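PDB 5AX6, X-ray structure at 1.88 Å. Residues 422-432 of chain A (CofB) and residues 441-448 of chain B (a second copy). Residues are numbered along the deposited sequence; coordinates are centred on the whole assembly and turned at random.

Chain A 422-432: DFSSLAGNRNS
Chain B, residues 441-448: GTAIQVNQ

A strand edge need not be met by another strand; an irregular loop can also dock on it, provided that polar side chains take up the backbone groups the loop leaves unpaired. The contact between two copies of CofB illustrates the principle. Residues 441-448 of chain B are extended: Ala443(B) has phi/psi of -109/118, Thr442(B) -150/142 and Asn447(B) -130/165, and the others of the strand are similar except Gly441(B), whose phi/psi of 123/-164 is a glycine conformation. Chain A contributes a segment without regular helix or strand. The two run in opposite senses: Ala427(A) CA lies 5.1 Å from Val446(B) CA, Asn429(A) CA 5.2 Å from Gln445(B) CA, and Arg430(A) CA 5.7 Å from Ala443(B) CA. Together they bury 513 Å².

The loop is shaped from within. Ser424(A) N and OG both donate to Asp422(A) OD1, at 2.9 and 3.0 Å, with Asp422(A) in the t rotamer and Ser424(A) in p. Gly428(A) N then donates to Ser425(A) O at 2.9 Å, and a type I turn from Gly428(A) to Asn431(A) is closed by Asn431(A) N to Gly428(A) O at 3.1 Å. Its inner residues, Asn429(A) and Arg430(A), have phi/psi of -62/-30 and -87/-2.

Between the backbones there is one direct hydrogen bond, and it is weak: Val446(B) N reaches Leu426(A) O at 3.3 Å, with an angle of 164°. The same carbonyl receives a CA-H...O contact from Gln445(B) CA at 3.5 Å. Ala427(A) CA in turn approaches Val446(B) O at 3.2 Å, so carbon donors supplement a sparse ladder.

Side-chain amides do the rest. Gln445(B), t at chi1 and chi2 with chi3 at -66°, carries its end to the turn, where OE1 accepts from Arg430(A) N at 2.8 Å and 161°. Its other amide atom, NE2, donates to Asn447(B) OD1 at 2.9 Å. Asn447(B), chi1 m and chi2 103°, directs ND2 at Ala427(A) O, 3.0 Å away with an angle of 152°. The two amides thus act in series, one supplying the turn with an acceptor and the next supplying a loop carbonyl with a donor. Proximity alone is no guide here: Ala427(A) O is also 3.2 Å from Gln445(B) NE2, but the angle is too poor for a hydrogen bond. NE2 instead has a water as its second acceptor, at 3.2 Å; that water donates weakly to Asn431(A) OD1 at 3.5 Å, linking the chains.

Apolar packing flanks this network. Leu426(A), chi1 t and chi2 p, brings CG within 3.7 Å of Val446(B) CB, the latter residue being t. Phe423(A), chi1 m, places CE1 3.8 Å from Ala443(B) CB, which points toward the loop and approaches the ring obliquely. Beside these apolar contacts, Arg430(A), with chi1 to chi3 m, t and p, rests CG 3.9 Å from Ala443(B) O, while its NH1 and NH2 are satisfied elsewhere in the structure.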

# COMPACT_ATOMS: atom_id res chain seq x y z
N ASP A 422 48.88 -6.45 24.51
CA ASP A 422 47.58 -7.12 24.55
C ASP A 422 46.53 -6.23 23.88
O ASP A 422 46.26 -5.12 24.34
CB ASP A 422 47.19 -7.43 26.01
CG ASP A 422 45.96 -8.31 26.13
OD1 ASP A 422 45.11 -8.32 25.21
OD2 ASP A 422 45.83 -8.99 27.17
N PHE A 423 45.96 -6.70 22.77
CA PHE A 423 45.00 -5.88 22.04
C PHE A 423 43.58 -6.42 22.16
O PHE A 423 42.72 -6.14 21.32
CB PHE A 423 45.43 -5.76 20.57
CG PHE A 423 46.76 -5.08 20.37
CD1 PHE A 423 47.17 -4.06 21.23
CD2 PHE A 423 47.60 -5.44 19.33
CE1 PHE A 423 48.39 -3.43 21.06
CE2 PHE A 423 48.84 -4.81 19.13
CZ PHE A 423 49.24 -3.81 20.01
N SER A 424 43.32 -7.18 23.21
CA SER A 424 42.02 -7.81 23.35
C SER A 424 40.89 -6.78 23.53
O SER A 424 39.74 -7.07 23.21
CB SER A 424 42.03 -8.81 24.52
OG SER A 424 42.21 -8.14 25.76
N SER A 425 41.22 -5.60 24.04
CA SER A 425 40.23 -4.53 24.21
C SER A 425 40.65 -3.26 23.50
O SER A 425 41.65 -2.64 23.86
CB SER A 425 40.00 -4.23 25.69
OG SER A 425 39.56 -5.39 26.37
N LEU A 426 39.89 -2.89 22.48
CA LEU A 426 40.23 -1.76 21.63
C LEU A 426 40.44 -0.46 22.42
O LEU A 426 41.27 0.37 22.06
CB LEU A 426 39.13 -1.57 20.58
CG LEU A 426 39.25 -0.38 19.62
CD1 LEU A 426 40.56 -0.43 18.82
CD2 LEU A 426 38.01 -0.35 18.71
N ALA A 427 39.69 -0.28 23.50
CA ALA A 427 39.79 0.96 24.29
C ALA A 427 41.07 1.02 25.13
O ALA A 427 41.42 2.08 25.65
CB ALA A 427 38.56 1.12 25.18
N GLY A 428 41.76 -0.10 25.26
CA GLY A 428 42.99 -0.12 26.04
C GLY A 428 44.23 -0.63 25.33
O GLY A 428 45.18 -1.09 25.98
N ASN A 429 44.27 -0.52 24.00
CA ASN A 429 45.39 -1.08 23.22
C ASN A 429 46.75 -0.46 23.54
O ASN A 429 47.78 -1.11 23.42
CB ASN A 429 45.11 -0.95 21.71
CG ASN A 429 44.17 -2.05 21.19
OD1 ASN A 429 43.85 -3.00 21.90
ND2 ASN A 429 43.72 -1.91 19.93
N ARG A 430 46.78 0.81 23.94
CA ARG A 430 48.06 1.47 24.21
C ARG A 430 48.53 1.27 25.65
O ARG A 430 49.59 1.75 26.03
CB ARG A 430 47.95 2.98 23.94
CG ARG A 430 47.84 3.37 22.48
CD ARG A 430 47.42 4.82 22.39
NE ARG A 430 48.38 5.70 23.04
CZ ARG A 430 48.26 7.01 23.11
NH1 ARG A 430 47.19 7.61 22.59
NH2 ARG A 430 49.19 7.74 23.71
N ASN A 431 47.73 0.57 26.45
CA ASN A 431 47.95 0.54 27.89
C ASN A 431 49.22 -0.21 28.30
O ASN A 431 49.90 0.18 29.25
CB ASN A 431 46.73 -0.05 28.59
CG ASN A 431 45.53 0.88 28.55
OD1 ASN A 431 45.54 1.89 27.82
ND2 ASN A 431 44.51 0.57 29.33
N SER A 432 49.54 -1.29 27.58
CA SER A 432 50.82 -1.97 27.77
C SER A 432 51.68 -1.83 26.52
O SER A 432 51.37 -2.40 25.48
CB SER A 432 50.61 -3.44 28.12
OG SER A 432 49.86 -3.59 29.31
N GLY B 441 55.72 -1.90 14.71
CA GLY B 441 54.27 -2.04 14.63
C GLY B 441 53.53 -0.83 15.16
O GLY B 441 54.12 0.23 15.35
N THR B 442 52.24 -1.00 15.43
CA THR B 442 51.43 0.10 15.92
C THR B 442 50.31 -0.40 16.81
O THR B 442 49.72 -1.46 16.57
CB THR B 442 50.84 0.94 14.75
OG1 THR B 442 50.02 1.99 15.28
CG2 THR B 442 49.97 0.07 13.85
N ALA B 443 50.04 0.37 17.86
CA ALA B 443 48.90 0.14 18.71
C ALA B 443 47.89 1.25 18.47
O ALA B 443 48.19 2.43 18.69
CB ALA B 443 49.32 0.10 20.19
N ILE B 444 46.70 0.89 18.00
CA ILE B 444 45.68 1.87 17.69
C ILE B 444 44.55 1.72 18.69
O ILE B 444 43.99 0.64 18.86
CB ILE B 444 45.17 1.74 16.25
CG1 ILE B 444 46.32 2.03 15.27
CG2 ILE B 444 44.03 2.73 16.00
CD1 ILE B 444 46.11 1.53 13.82
N GLN B 445 44.23 2.81 19.37
CA GLN B 445 43.24 2.80 20.43
C GLN B 445 42.06 3.68 20.05
O GLN B 445 42.23 4.73 19.44
CB GLN B 445 43.86 3.30 21.75
CG GLN B 445 42.98 3.14 22.99
CD GLN B 445 43.79 3.38 24.26
OE1 GLN B 445 44.70 2.61 24.58
NE2 GLN B 445 43.49 4.45 24.97
N VAL B 446 40.87 3.23 20.42
CA VAL B 446 39.65 3.99 20.21
C VAL B 446 38.97 4.16 21.54
O VAL B 446 38.72 3.18 22.24
CB VAL B 446 38.70 3.29 19.21
CG1 VAL B 446 37.33 3.98 19.20
CG2 VAL B 446 39.34 3.26 17.81
N ASN B 447 38.65 5.41 21.86
CA ASN B 447 37.94 5.76 23.08
C ASN B 447 36.77 6.68 22.76
O ASN B 447 36.70 7.24 21.67
CB ASN B 447 38.88 6.45 24.07
CG ASN B 447 40.08 5.59 24.41
OD1 ASN B 447 41.19 5.81 23.92
ND2 ASN B 447 39.85 4.57 25.24
N GLN B 448 35.86 6.84 23.71
CA GLN B 448 34.68 7.66 23.50
C GLN B 448 34.26 8.39 24.78
O GLN B 448 34.39 7.85 25.88
CB GLN B 448 33.51 6.79 23.00
CG GLN B 448 32.98 5.85 24.06
CD GLN B 448 32.11 4.73 23.51
OE1 GLN B 448 32.43 3.54 23.66
NE2 GLN B 448 30.99 5.09 22.90
O HOH W 1 45.77 5.28 27.02